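PDB 4XRI: importin-95 from Chaetomium thermophilum, which acts as an importin-beta-type nuclear transport receptor, carrying protein cargo into the nucleus and probably binding a small GTPase of the Ran type. Local coordinates for residues Q153-K156 and Q157-T161; L290-E293 and F294-V298; G522-T525 and V526-A530; V533-V536 and F537-A541; V570-V573 and E574-L577. The protein carries 2 engineered substitutions. One frame throughout, in Å; residues are numbered along the deposited sequence.

In the fold
All five contacts are local, each within a turn or two of one helix of the HEAT-repeat solenoid, and they divide by depth. Interactions 2 and 4 are buried: apolar residues and aromatic rings face adjoining helices, while hydroxyl or amide side chains return to backbone carbonyls. Interactions 3 and 5 lie at the surface where helices 524-539 and 573-597 begin; there acidic and hydroxyl side chains cap N-H groups of the helix start or the loop before it, and waters bridge polar side chains. Interactions 3 and 4 use the same helix, start and finish, with centres about 16 Å apart. Interaction 1, partly buried at the start of helix 153-168, adds a sulfate; its centre is about 61 Å from that of interaction 4.

Interaction 1 of 5, residues Q153-K156 and Q157-T161; sequences QHQK and QASLT. With SO4 (sulfate ion), chain I.
Gln-157 reaches back along the helix toward Gln-153 and His-154. Its CB lies 3.6 Å from His-154 O. Gln-157 CG is placed beside its own backbone N (chi1 -67°), which sets it 3.3 Å from Gln-153 O, the carbonyl that also accepts the Gln-157 N-H. From there the extended chain carries CD back alongside Gln-153, and OE1 ends between two side chains. Gln-153 NE2 donates to Gln-157 OE1 at 3.0 Å, with OE1 in the plane of the donating amide; NE2, however, stands above the plane of the accepting one, the two amides being turned 51° apart. The same Gln-157 OE1 sits over the centre of one face of the His-154 ring, 3.5 Å above its plane. This is the first turn of helix 153-168 in the HEAT-repeat solenoid, and long polar side chains suit it because their stems can lie along the helix while their ends pair at the partly exposed surface. Gln-153 turns its OE1 to Asn-199. At the ring's edge, His-154 NE2 donates to sulfate O1 at 2.9 Å and weakly to O3; the anion, probably from the crystallisation liquor, is also bonded to Ser-114. One turn on, Ser-159 OG and N both donate to Gln-155 O from opposite faces of its carbonyl plane, the hydroxyl at 2.6 Å.

Interaction 2 of 5, residues L290-E293 and F294-V298; sequences LAVE and FWSTV
Glu-293 O is gripped twice by Thr-297: the hydroxyl OG1 and the backbone N both donate to it at 2.8 Å, from opposite faces of the carbonyl plane. The hydroxyl gets there because OG1 stands beside its own backbone N (chi1 -58°), and this return to the preceding turn is what lets a threonine lie buried in a helix without leaving its O-H unsatisfied. The Glu-293 side chain bends at chi2 (67°) and crosses Thr-297 at a slant, bringing Glu-293 OE2 to 3.3 Å from Thr-297 OG1; the hydroxyl proton is already given to the carbonyl. One residue earlier, Val-292 O accepts Ser-296 N at 3.0 Å.

On another side of the helix the aromatic residues take over. Phe-294 CB lies 3.1 Å from Ala-291 O, and the small Ala-291 side chain is turned to Met-280 of helix 265-280. The Phe-294 ring comes edge-first to Trp-295: Phe-294 CD2 lies 3.6 Å above the indole plane of Trp-295, offset toward the rim, while Trp-295 CD1 lies in the plane of the phenyl ring. Helix 285-310 is thus wedged into the HEAT solenoid on several sides, with Phe-294 against Met-257 of helix 243-260 and Thr-276 of helix 265-280, and Trp-295 against Met-280 of helix 265-280, Val-332 of helix 324-340 and Cys-361 of helix 354-369.

Interaction 3 of 5, residues G522-T525 and V526-A530; sequences GDST and VRTAA
Asp-523 lays its CB 3.7 Å from Val-526 CG2, the two side chains crossing at about a right angle. The carboxylate comes round to the start of the helix because CG is anti to the backbone N (chi1 -168°). Asp-523 OD2 accepts Thr-525 N at 2.9 Å, on the anti side of the carboxylate and 25° out of its plane, and Val-526 N more weakly at 3.4 Å. An acid fits this place, since it receives N-H groups that have no earlier helical carbonyl and its negative charge is probably favoured by the positive end of the helix dipole.

Arg-527 extends to CD and then bends at chi3 (-58°), which folds the guanidinium back toward Gly-522 and Ser-524. Arg-527 NH1 comes 3.4 Å from Ser-524 CA and donates to a water at 2.9 Å that also bonds Ser-524 OG; NH2 is held by Pro-519 O, tying the incoming loop to the first turn. A leucine in its place would probably leave Pro-519 O without this donor and the loop less firmly fixed to the helix. A second water, 2.8 Å from Ser-524 OG, bridges to Thr-528 OG1, so the short hydroxyls share water where they face Asp-581 and Ser-585 of helix 573-597. Val-526 instead packs on Val-516 and Ala-477 of two adjacent helices. The whole is an aspartate N-cap opening helix 524-539 of the HEAT-repeat solenoid.

Interaction 4 of 5, residues V533-V536 and F537-A541; sequences VLSV and FVQNA
Phe-537 has Val-533 O at the edge of its ring, in the ring plane, with Phe-537 CD1 3.3 Å from that oxygen. Beside it the Val-533 methyl CG1 lies 3.6 Å from Phe-537 CE1, the two side chains running side by side in the same direction. This is an i, i+4 pair on helix 524-539 of the HEAT-repeat solenoid, and these apolar side chains suit the buried setting: Val-533 also meets Met-485 and Leu-513, and the ring reaches Leu-502 and Ser-509. The chi1 of Phe-537, -96°, is turned away from the usual staggered value, which sets the ring beside the Val-533 methyl. Val-538, next in sequence, faces Ala-592 and Arg-596 of helix 573-597, so two sides of the helix are packed against different neighbours.

Where the helix finishes, Asn-540 leaves helical backbone angles and turns its amide back on the last turn. Its CG sits beside the backbone N (chi1 -62°), bringing the side chain alongside Val-536. Both Asn-540 N and ND2 donate to Val-536 O from opposite faces of the carbonyl plane; the ND2 bond is 2.6 Å long, with the oxygen nearly in the plane of the asparagine amide.

Interaction 5 of 5, residues V570-V573 and E574-L577; sequences VVSV and EDKL
Asp-575 and Ser-572 exchange bonds across the first turn. Asp-575 N donates to Ser-572 OG at 3.1 Å, in a fairly straight bond (163°), and Ser-572 N donates in return to Asp-575 OD1 at 3.2 Å, arriving from above the carboxylate plane. The same OD1 takes Val-571 N through its anti lone pair, so a single carboxylate oxygen holds two successive backbone N-H groups of the loop. The serine hydroxyl stands between its own N and carbonyl carbon (chi1 67°), the orientation that turns its oxygen to the N-H of Asp-575. An alanine replacing Asp-575 would probably leave Val-571 N and Ser-572 N without this acceptor and the loop freer to move against the helix.

Water joins the outer side: one molecule lies 2.7 Å from Ser-572 OG and donates to Glu-574 OE1 at 2.8 Å, with a weak bond to Asp-575 OD2. Acidic residues at this end of a helix probably gain from the helix dipole as well. Farther out the packing is apolar and light. Val-570 CG1 comes 3.9 Å from Asp-575 CB, sliding past it in the opposite direction, and Val-573 CG1 lies 3.9 Å from Leu-577 CD2, these two side chains running alongside each other one turn apart. Lys-576 sends its ammonium on to a salt bridge with Glu-580. Together serine and aspartate make a capping box, the reciprocal N-terminal motif that starts helix 573-597 after the loop from helix 546-567.

Interaction 1 of 5, residues Q153-K156 and Q157-T161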
loop_
_atom_site.group_PDB
_atom_site.type_symbol
_atom_site.label_atom_id
_atom_site.label_comp_id
_atom_site.label_asym_id
_atom_site.label_seq_id
_atom_site.Cartn_x
_atom_site.Cartn_y
_atom_site.Cartn_z
ATOM N N GLN A 153 10.708 -39.644 -15.926
ATOM C CA GLN A 153 9.712 -38.809 -15.255
ATOM C C GLN A 153 10.310 -37.587 -14.560
ATOM O O GLN A 153 9.916 -36.454 -14.837
ATOM C CB GLN A 153 8.928 -39.625 -14.231
ATOM C CG GLN A 153 7.995 -38.775 -13.392
ATOM C CD GLN A 153 7.329 -39.557 -12.286
ATOM O OE1 GLN A 153 6.785 -40.637 -12.513
ATOM N NE2 GLN A 153 7.372 -39.017 -11.075
ATOM N N HIS A 154 11.270 -37.821 -13.673
ATOM C CA HIS A 154 11.842 -36.741 -12.877
ATOM C C HIS A 154 12.693 -35.779 -13.699
ATOM O O HIS A 154 12.689 -34.577 -13.434
ATOM C CB HIS A 154 12.664 -37.305 -11.718
ATOM C CG HIS A 154 11.845 -37.661 -10.519
ATOM N ND1 HIS A 154 11.079 -38.811 -10.452
ATOM C CD2 HIS A 154 11.653 -37.021 -9.343
ATOM C CE1 HIS A 154 10.462 -38.859 -9.290
ATOM N NE2 HIS A 154 10.793 -37.782 -8.593
ATOM N N GLN A 155 13.414 -36.292 -14.694
ATOM C CA GLN A 155 14.176 -35.405 -15.564
ATOM C C GLN A 155 13.223 -34.487 -16.319
ATOM O O GLN A 155 13.526 -33.317 -16.536
ATOM C CB GLN A 155 15.050 -36.180 -16.554
ATOM C CG GLN A 155 15.853 -35.247 -17.460
ATOM C CD GLN A 155 16.874 -35.958 -18.321
ATOM O OE1 GLN A 155 16.560 -36.920 -19.023
ATOM N NE2 GLN A 155 18.112 -35.480 -18.276
ATOM N N LYS A 156 12.073 -35.023 -16.716
ATOM C CA LYS A 156 11.043 -34.221 -17.366
ATOM C C LYS A 156 10.515 -33.143 -16.426
ATOM O O LYS A 156 10.504 -31.962 -16.771
ATOM C CB LYS A 156 9.888 -35.101 -17.845
ATOM C CG LYS A 156 10.117 -35.772 -19.182
ATOM C CD LYS A 156 8.826 -36.395 -19.695
ATOM C CE LYS A 156 8.973 -36.900 -21.117
ATOM N NZ LYS A 156 7.656 -37.262 -21.711
ATOM N N GLN A 157 10.076 -33.569 -15.243
ATOM C CA GLN A 157 9.566 -32.665 -14.216
ATOM C C GLN A 157 10.503 -31.494 -13.957
ATOM O O GLN A 157 10.105 -30.330 -14.048
ATOM C CB GLN A 157 9.345 -33.415 -12.901
ATOM C CG GLN A 157 8.242 -34.450 -12.894
ATOM C CD GLN A 157 8.139 -35.151 -11.551
ATOM O OE1 GLN A 157 8.595 -36.281 -11.392
ATOM N NE2 GLN A 157 7.553 -34.472 -10.571
ATOM N N ALA A 158 11.751 -31.822 -13.633
ATOM C CA ALA A 158 12.742 -30.837 -13.215
ATOM C C ALA A 158 13.155 -29.913 -14.354
ATOM O O ALA A 158 13.428 -28.733 -14.136
ATOM C CB ALA A 158 13.965 -31.541 -12.637
ATOM N N SER A 159 13.205 -30.451 -15.567
ATOM C CA SER A 159 13.591 -29.659 -16.729
ATOM C C SER A 159 12.474 -28.701 -17.118
ATOM O O SER A 159 12.731 -27.571 -17.529
ATOM C CB SER A 159 13.952 -30.560 -17.907
ATOM O OG SER A 159 15.029 -31.411 -17.561
ATOM N N LEU A 160 11.235 -29.164 -16.991
ATOM C CA LEU A 160 10.078 -28.299 -17.183
ATOM C C LEU A 160 10.108 -27.170 -16.165
ATOM O O LEU A 160 9.849 -26.013 -16.489
ATOM C CB LEU A 160 8.779 -29.098 -17.058
ATOM C CG LEU A 160 8.424 -29.976 -18.256
ATOM C CD1 LEU A 160 7.320 -30.953 -17.890
ATOM C CD2 LEU A 160 8.007 -29.106 -19.433
ATOM N N THR A 161 10.444 -27.527 -14.930
ATOM C CA THR A 161 10.543 -26.570 -13.837
ATOM C C THR A 161 11.641 -25.539 -14.095
ATOM O O THR A 161 11.470 -24.349 -13.821
ATOM C CB THR A 161 10.814 -27.295 -12.503
ATOM O OG1 THR A 161 9.717 -28.167 -12.200
ATOM C CG2 THR A 161 10.976 -26.302 -11.375
HETATM S S SO4 I . 8.700 -38.611 -5.785
HETATM O O1 SO4 I . 10.145 -38.403 -5.814
HETATM O O2 SO4 I . 8.143 -37.954 -4.605
HETATM O O3 SO4 I . 8.099 -38.043 -6.989
HETATM O O4 SO4 I . 8.416 -40.042 -5.730
#

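Interaction 2 of 5, residues L290-E293 and F294-V298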
loop_
_atom_site.group_PDB
_atom_site.type_symbol
_atom_site.label_atom_id
_atom_site.label_comp_id
_atom_site.label_asym_id
_atom_site.label_seq_id
_atom_site.Cartn_x
_atom_site.Cartn_y
_atom_site.Cartn_z
ATOM N N LEU A 290 -8.967 -21.294 -6.012
ATOM C CA LEU A 290 -8.394 -20.776 -7.249
ATOM C C LEU A 290 -9.470 -20.336 -8.236
ATOM O O LEU A 290 -9.297 -19.357 -8.970
ATOM C CB LEU A 290 -7.498 -21.832 -7.889
ATOM C CG LEU A 290 -6.170 -22.051 -7.169
ATOM C CD1 LEU A 290 -5.477 -23.308 -7.665
ATOM C CD2 LEU A 290 -5.277 -20.841 -7.367
ATOM N N ALA A 291 -10.582 -21.063 -8.242
ATOM C CA ALA A 291 -11.690 -20.749 -9.128
ATOM C C ALA A 291 -12.420 -19.496 -8.652
ATOM O O ALA A 291 -12.880 -18.698 -9.463
ATOM C CB ALA A 291 -12.647 -21.930 -9.222
ATOM N N VAL A 292 -12.525 -19.327 -7.337
ATOM C CA VAL A 292 -13.092 -18.107 -6.772
ATOM C C VAL A 292 -12.176 -16.933 -7.089
ATOM O O VAL A 292 -12.633 -15.842 -7.440
ATOM C CB VAL A 292 -13.293 -18.221 -5.243
ATOM C CG1 VAL A 292 -13.534 -16.848 -4.628
ATOM C CG2 VAL A 292 -14.446 -19.153 -4.935
ATOM N N GLU A 293 -10.874 -17.175 -6.971
ATOM C CA GLU A 293 -9.864 -16.179 -7.300
ATOM C C GLU A 293 -9.954 -15.761 -8.766
ATOM O O GLU A 293 -9.670 -14.611 -9.111
ATOM C CB GLU A 293 -8.468 -16.723 -6.983
ATOM C CG GLU A 293 -7.312 -15.891 -7.523
ATOM C CD GLU A 293 -7.197 -14.533 -6.854
ATOM O OE1 GLU A 293 -7.752 -14.358 -5.749
ATOM O OE2 GLU A 293 -6.547 -13.639 -7.436
ATOM N N PHE A 294 -10.352 -16.698 -9.623
ATOM C CA PHE A 294 -10.562 -16.401 -11.037
ATOM C C PHE A 294 -11.548 -15.260 -11.209
ATOM O O PHE A 294 -11.306 -14.321 -11.972
ATOM C CB PHE A 294 -11.068 -17.635 -11.790
ATOM C CG PHE A 294 -11.435 -17.363 -13.226
ATOM C CD1 PHE A 294 -10.479 -17.449 -14.224
ATOM C CD2 PHE A 294 -12.734 -17.023 -13.577
ATOM C CE1 PHE A 294 -10.809 -17.201 -15.541
ATOM C CE2 PHE A 294 -13.066 -16.771 -14.892
ATOM C CZ PHE A 294 -12.105 -16.863 -15.874
ATOM N N TRP A 295 -12.664 -15.351 -10.495
ATOM C CA TRP A 295 -13.722 -14.360 -10.617
ATOM C C TRP A 295 -13.405 -13.090 -9.846
ATOM O O TRP A 295 -13.890 -12.015 -10.186
ATOM C CB TRP A 295 -15.049 -14.960 -10.165
ATOM C CG TRP A 295 -15.617 -15.817 -11.234
ATOM C CD1 TRP A 295 -15.704 -17.179 -11.248
ATOM C CD2 TRP A 295 -16.128 -15.365 -12.491
ATOM N NE1 TRP A 295 -16.266 -17.600 -12.430
ATOM C CE2 TRP A 295 -16.531 -16.509 -13.209
ATOM C CE3 TRP A 295 -16.291 -14.105 -13.073
ATOM C CZ2 TRP A 295 -17.097 -16.423 -14.481
ATOM C CZ3 TRP A 295 -16.851 -14.023 -14.333
ATOM C CH2 TRP A 295 -17.243 -15.175 -15.026
ATOM N N SER A 296 -12.560 -13.215 -8.830
ATOM C CA SER A 296 -12.019 -12.046 -8.154
ATOM C C SER A 296 -11.120 -11.274 -9.115
ATOM O O SER A 296 -11.140 -10.043 -9.152
ATOM C CB SER A 296 -11.247 -12.453 -6.896
ATOM O OG SER A 296 -12.131 -12.905 -5.883
ATOM N N THR A 297 -10.349 -12.013 -9.909
ATOM C CA THR A 297 -9.460 -11.408 -10.894
ATOM C C THR A 297 -10.256 -10.715 -11.997
ATOM O O THR A 297 -9.918 -9.605 -12.411
ATOM C CB THR A 297 -8.517 -12.450 -11.530
ATOM O OG1 THR A 297 -7.744 -13.088 -10.507
ATOM C CG2 THR A 297 -7.574 -11.780 -12.520
ATOM N N VAL A 298 -11.307 -11.378 -12.469
ATOM C CA VAL A 298 -12.199 -10.805 -13.471
ATOM C C VAL A 298 -12.817 -9.509 -12.957
ATOM O O VAL A 298 -12.838 -8.496 -13.655
ATOM C CB VAL A 298 -13.326 -11.788 -13.856
ATOM C CG1 VAL A 298 -14.378 -11.086 -14.701
ATOM C CG2 VAL A 298 -12.758 -12.986 -14.587
#

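Interaction 3 of 5, residues G522-T525 and V526-A530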
loop_
_atom_site.group_PDB
_atom_site.type_symbol
_atom_site.label_atom_id
_atom_site.label_comp_id
_atom_site.label_asym_id
_atom_site.label_seq_id
_atom_site.Cartn_x
_atom_site.Cartn_y
_atom_site.Cartn_z
ATOM N N GLY A 522 -7.412 -4.483 30.592
ATOM C CA GLY A 522 -8.291 -4.904 29.517
ATOM C C GLY A 522 -7.492 -5.299 28.291
ATOM O O GLY A 522 -6.268 -5.172 28.275
ATOM N N ASP A 523 -8.174 -5.791 27.262
ATOM C CA ASP A 523 -7.488 -6.130 26.023
ATOM C C ASP A 523 -6.934 -4.859 25.392
ATOM O O ASP A 523 -7.669 -3.900 25.154
ATOM C CB ASP A 523 -8.423 -6.850 25.051
ATOM C CG ASP A 523 -7.679 -7.473 23.886
ATOM O OD1 ASP A 523 -7.505 -8.710 23.880
ATOM O OD2 ASP A 523 -7.259 -6.725 22.982
ATOM N N SER A 524 -5.629 -4.858 25.138
ATOM C CA SER A 524 -4.949 -3.683 24.607
ATOM C C SER A 524 -5.509 -3.263 23.254
ATOM O O SER A 524 -5.593 -2.074 22.951
ATOM C CB SER A 524 -3.446 -3.944 24.490
ATOM O OG SER A 524 -2.779 -2.825 23.929
ATOM N N THR A 525 -5.896 -4.245 22.445
ATOM C CA THR A 525 -6.420 -3.975 21.112
ATOM C C THR A 525 -7.794 -3.310 21.185
ATOM O O THR A 525 -8.122 -2.452 20.367
ATOM C CB THR A 525 -6.514 -5.268 20.277
ATOM O OG1 THR A 525 -5.227 -5.894 20.220
ATOM C CG2 THR A 525 -6.987 -4.967 18.862
ATOM N N VAL A 526 -8.594 -3.710 22.168
ATOM C CA VAL A 526 -9.907 -3.106 22.372
ATOM C C VAL A 526 -9.751 -1.678 22.881
ATOM O O VAL A 526 -10.457 -0.768 22.443
ATOM C CB VAL A 526 -10.761 -3.912 23.370
ATOM C CG1 VAL A 526 -12.081 -3.203 23.638
ATOM C CG2 VAL A 526 -11.005 -5.313 22.841
ATOM N N ARG A 527 -8.821 -1.497 23.811
ATOM C CA ARG A 527 -8.495 -0.177 24.337
ATOM C C ARG A 527 -8.123 0.781 23.211
ATOM O O ARG A 527 -8.633 1.900 23.136
ATOM C CB ARG A 527 -7.347 -0.272 25.342
ATOM C CG ARG A 527 -6.920 1.070 25.913
ATOM C CD ARG A 527 -5.695 0.952 26.805
ATOM N NE ARG A 527 -5.909 0.026 27.913
ATOM C CZ ARG A 527 -5.267 -1.129 28.056
ATOM N NH1 ARG A 527 -4.362 -1.501 27.162
ATOM N NH2 ARG A 527 -5.527 -1.909 29.097
ATOM N N THR A 528 -7.235 0.324 22.334
ATOM C CA THR A 528 -6.766 1.117 21.204
ATOM C C THR A 528 -7.898 1.467 20.246
ATOM O O THR A 528 -8.051 2.621 19.837
ATOM C CB THR A 528 -5.666 0.375 20.423
ATOM O OG1 THR A 528 -4.521 0.199 21.265
ATOM C CG2 THR A 528 -5.261 1.162 19.188
ATOM N N ALA A 529 -8.690 0.458 19.893
ATOM C CA ALA A 529 -9.799 0.640 18.964
ATOM C C ALA A 529 -10.834 1.618 19.513
ATOM O O ALA A 529 -11.373 2.440 18.773
ATOM C CB ALA A 529 -10.449 -0.691 18.652
ATOM N N ALA A 530 -11.092 1.530 20.816
ATOM C CA ALA A 530 -12.087 2.377 21.463
ATOM C C ALA A 530 -11.600 3.818 21.579
ATOM O O ALA A 530 -12.384 4.760 21.463
ATOM C CB ALA A 530 -12.440 1.827 22.836
HETATM O O HOH W 1 -2.391 -0.086 25.508
HETATM O O HOH W 2 -2.742 -2.225 21.243
#

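Interaction 4 of 5, residues V533-V536 and F537-A541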
loop_
_atom_site.group_PDB
_atom_site.type_symbol
_atom_site.label_atom_id
_atom_site.label_comp_id
_atom_site.label_asym_id
_atom_site.label_seq_id
_atom_site.Cartn_x
_atom_site.Cartn_y
_atom_site.Cartn_z
ATOM N N VAL A 533 -12.188 5.470 18.352
ATOM C CA VAL A 533 -13.593 5.857 18.283
ATOM C C VAL A 533 -13.812 7.194 18.973
ATOM O O VAL A 533 -14.435 8.102 18.418
ATOM C CB VAL A 533 -14.507 4.799 18.935
ATOM C CG1 VAL A 533 -15.957 5.254 18.875
ATOM C CG2 VAL A 533 -14.337 3.462 18.248
ATOM N N LEU A 534 -13.291 7.301 20.190
ATOM C CA LEU A 534 -13.398 8.519 20.980
ATOM C C LEU A 534 -12.810 9.715 20.239
ATOM O O LEU A 534 -13.375 10.810 20.259
ATOM C CB LEU A 534 -12.699 8.333 22.328
ATOM C CG LEU A 534 -12.771 9.509 23.303
ATOM C CD1 LEU A 534 -14.212 9.969 23.466
ATOM C CD2 LEU A 534 -12.171 9.127 24.646
ATOM N N SER A 535 -11.677 9.494 19.583
ATOM C CA SER A 535 -11.037 10.530 18.785
ATOM C C SER A 535 -11.970 11.041 17.688
ATOM O O SER A 535 -12.115 12.247 17.500
ATOM C CB SER A 535 -9.738 10.004 18.167
ATOM O OG SER A 535 -9.191 10.951 17.266
ATOM N N VAL A 536 -12.597 10.112 16.974
ATOM C CA VAL A 536 -13.461 10.442 15.845
ATOM C C VAL A 536 -14.751 11.122 16.303
ATOM O O VAL A 536 -15.265 12.017 15.629
ATOM C CB VAL A 536 -13.798 9.176 15.024
ATOM C CG1 VAL A 536 -14.830 9.477 13.951
ATOM C CG2 VAL A 536 -12.533 8.603 14.403
ATOM N N PHE A 537 -15.263 10.703 17.456
ATOM C CA PHE A 537 -16.425 11.359 18.053
ATOM C C PHE A 537 -16.117 12.820 18.367
ATOM O O PHE A 537 -16.946 13.702 18.145
ATOM C CB PHE A 537 -16.869 10.629 19.323
ATOM C CG PHE A 537 -17.975 9.635 19.098
ATOM C CD1 PHE A 537 -17.710 8.393 18.545
ATOM C CD2 PHE A 537 -19.278 9.943 19.449
ATOM C CE1 PHE A 537 -18.728 7.479 18.342
ATOM C CE2 PHE A 537 -20.296 9.035 19.251
ATOM C CZ PHE A 537 -20.021 7.802 18.695
ATOM N N VAL A 538 -14.914 13.064 18.877
ATOM C CA VAL A 538 -14.474 14.415 19.208
ATOM C C VAL A 538 -14.313 15.268 17.959
ATOM O O VAL A 538 -14.798 16.400 17.905
ATOM C CB VAL A 538 -13.139 14.402 19.980
ATOM C CG1 VAL A 538 -12.532 15.797 20.024
ATOM C CG2 VAL A 538 -13.349 13.864 21.381
ATOM N N GLN A 539 -13.625 14.717 16.961
ATOM C CA GLN A 539 -13.391 15.413 15.698
ATOM C C GLN A 539 -14.690 15.931 15.081
ATOM O O GLN A 539 -14.734 17.040 14.548
ATOM C CB GLN A 539 -12.682 14.495 14.696
ATOM C CG GLN A 539 -11.268 14.095 15.083
ATOM C CD GLN A 539 -10.647 13.137 14.084
ATOM O OE1 GLN A 539 -11.153 12.965 12.975
ATOM N NE2 GLN A 539 -9.549 12.500 14.476
ATOM N N ASN A 540 -15.741 15.125 15.171
ATOM C CA ASN A 540 -17.011 15.434 14.529
ATOM C C ASN A 540 -18.057 16.004 15.484
ATOM O O ASN A 540 -19.246 16.048 15.160
ATOM C CB ASN A 540 -17.572 14.179 13.863
ATOM C CG ASN A 540 -16.667 13.643 12.772
ATOM O OD1 ASN A 540 -16.737 14.081 11.626
ATOM N ND2 ASN A 540 -15.810 12.690 13.125
ATOM N N ALA A 541 -17.616 16.442 16.658
ATOM C CA ALA A 541 -18.533 16.956 17.667
ATOM C C ALA A 541 -19.040 18.345 17.295
ATOM O O ALA A 541 -18.333 19.126 16.660
ATOM C CB ALA A 541 -17.853 16.987 19.028
#

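Interaction 5 of 5, residues V570-V573 and E574-L577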
loop_
_atom_site.group_PDB
_atom_site.type_symbol
_atom_site.label_atom_id
_atom_site.label_comp_id
_atom_site.label_asym_id
_atom_site.label_seq_id
_atom_site.Cartn_x
_atom_site.Cartn_y
_atom_site.Cartn_z
ATOM N N VAL A 570 7.812 -0.680 33.741
ATOM C CA VAL A 570 8.076 -1.515 32.571
ATOM C C VAL A 570 9.240 -2.471 32.814
ATOM O O VAL A 570 10.303 -2.064 33.290
ATOM C CB VAL A 570 8.379 -0.658 31.321
ATOM C CG1 VAL A 570 8.893 -1.529 30.182
ATOM C CG2 VAL A 570 7.132 0.111 30.890
ATOM N N VAL A 571 9.024 -3.747 32.503
ATOM C CA VAL A 571 10.063 -4.763 32.633
ATOM C C VAL A 571 10.233 -5.517 31.321
ATOM O O VAL A 571 11.330 -5.565 30.754
ATOM C CB VAL A 571 9.737 -5.769 33.749
ATOM C CG1 VAL A 571 10.781 -6.878 33.799
ATOM C CG2 VAL A 571 9.632 -5.066 35.093
ATOM N N SER A 572 9.143 -6.112 30.848
ATOM C CA SER A 572 9.159 -6.886 29.614
ATOM C C SER A 572 8.934 -6.005 28.393
ATOM O O SER A 572 8.504 -4.853 28.521
ATOM C CB SER A 572 8.098 -7.985 29.670
ATOM O OG SER A 572 6.782 -7.438 29.678
ATOM N N VAL A 573 9.253 -6.543 27.217
ATOM C CA VAL A 573 9.013 -5.844 25.961
ATOM C C VAL A 573 7.511 -5.657 25.756
ATOM O O VAL A 573 7.072 -4.652 25.181
ATOM C CB VAL A 573 9.633 -6.605 24.767
ATOM C CG1 VAL A 573 9.237 -5.962 23.436
ATOM C CG2 VAL A 573 11.153 -6.641 24.896
ATOM N N GLU A 574 6.728 -6.616 26.245
ATOM C CA GLU A 574 5.277 -6.508 26.184
ATOM C C GLU A 574 4.777 -5.320 26.995
ATOM O O GLU A 574 3.916 -4.575 26.538
ATOM C CB GLU A 574 4.607 -7.781 26.688
ATOM C CG GLU A 574 3.094 -7.751 26.528
ATOM C CD GLU A 574 2.363 -8.635 27.519
ATOM O OE1 GLU A 574 2.949 -8.958 28.571
ATOM O OE2 GLU A 574 1.205 -9.008 27.239
ATOM N N ASP A 575 5.311 -5.164 28.205
ATOM C CA ASP A 575 5.009 -4.006 29.046
ATOM C C ASP A 575 5.234 -2.721 28.268
ATOM O O ASP A 575 4.387 -1.829 28.253
ATOM C CB ASP A 575 5.876 -3.996 30.310
ATOM C CG ASP A 575 5.502 -5.088 31.290
ATOM O OD1 ASP A 575 6.346 -5.423 32.148
ATOM O OD2 ASP A 575 4.368 -5.606 31.209
ATOM N N LYS A 576 6.392 -2.652 27.623
ATOM C CA LYS A 576 6.801 -1.505 26.825
ATOM C C LYS A 576 5.822 -1.214 25.689
ATOM O O LYS A 576 5.396 -0.075 25.504
ATOM C CB LYS A 576 8.206 -1.752 26.276
ATOM C CG LYS A 576 8.754 -0.690 25.352
ATOM C CD LYS A 576 10.205 -1.010 25.018
ATOM C CE LYS A 576 10.655 -0.347 23.730
ATOM N NZ LYS A 576 10.649 1.138 23.830
ATOM N N LEU A 577 5.460 -2.252 24.942
ATOM C CA LEU A 577 4.519 -2.118 23.832
ATOM C C LEU A 577 3.143 -1.651 24.294
ATOM O O LEU A 577 2.540 -0.770 23.682
ATOM C CB LEU A 577 4.386 -3.445 23.079
ATOM C CG LEU A 577 5.209 -3.604 21.799
ATOM C CD1 LEU A 577 4.702 -2.658 20.720
ATOM C CD2 LEU A 577 6.687 -3.375 22.071
HETATM O O HOH W 3 4.834 -8.976 30.611
#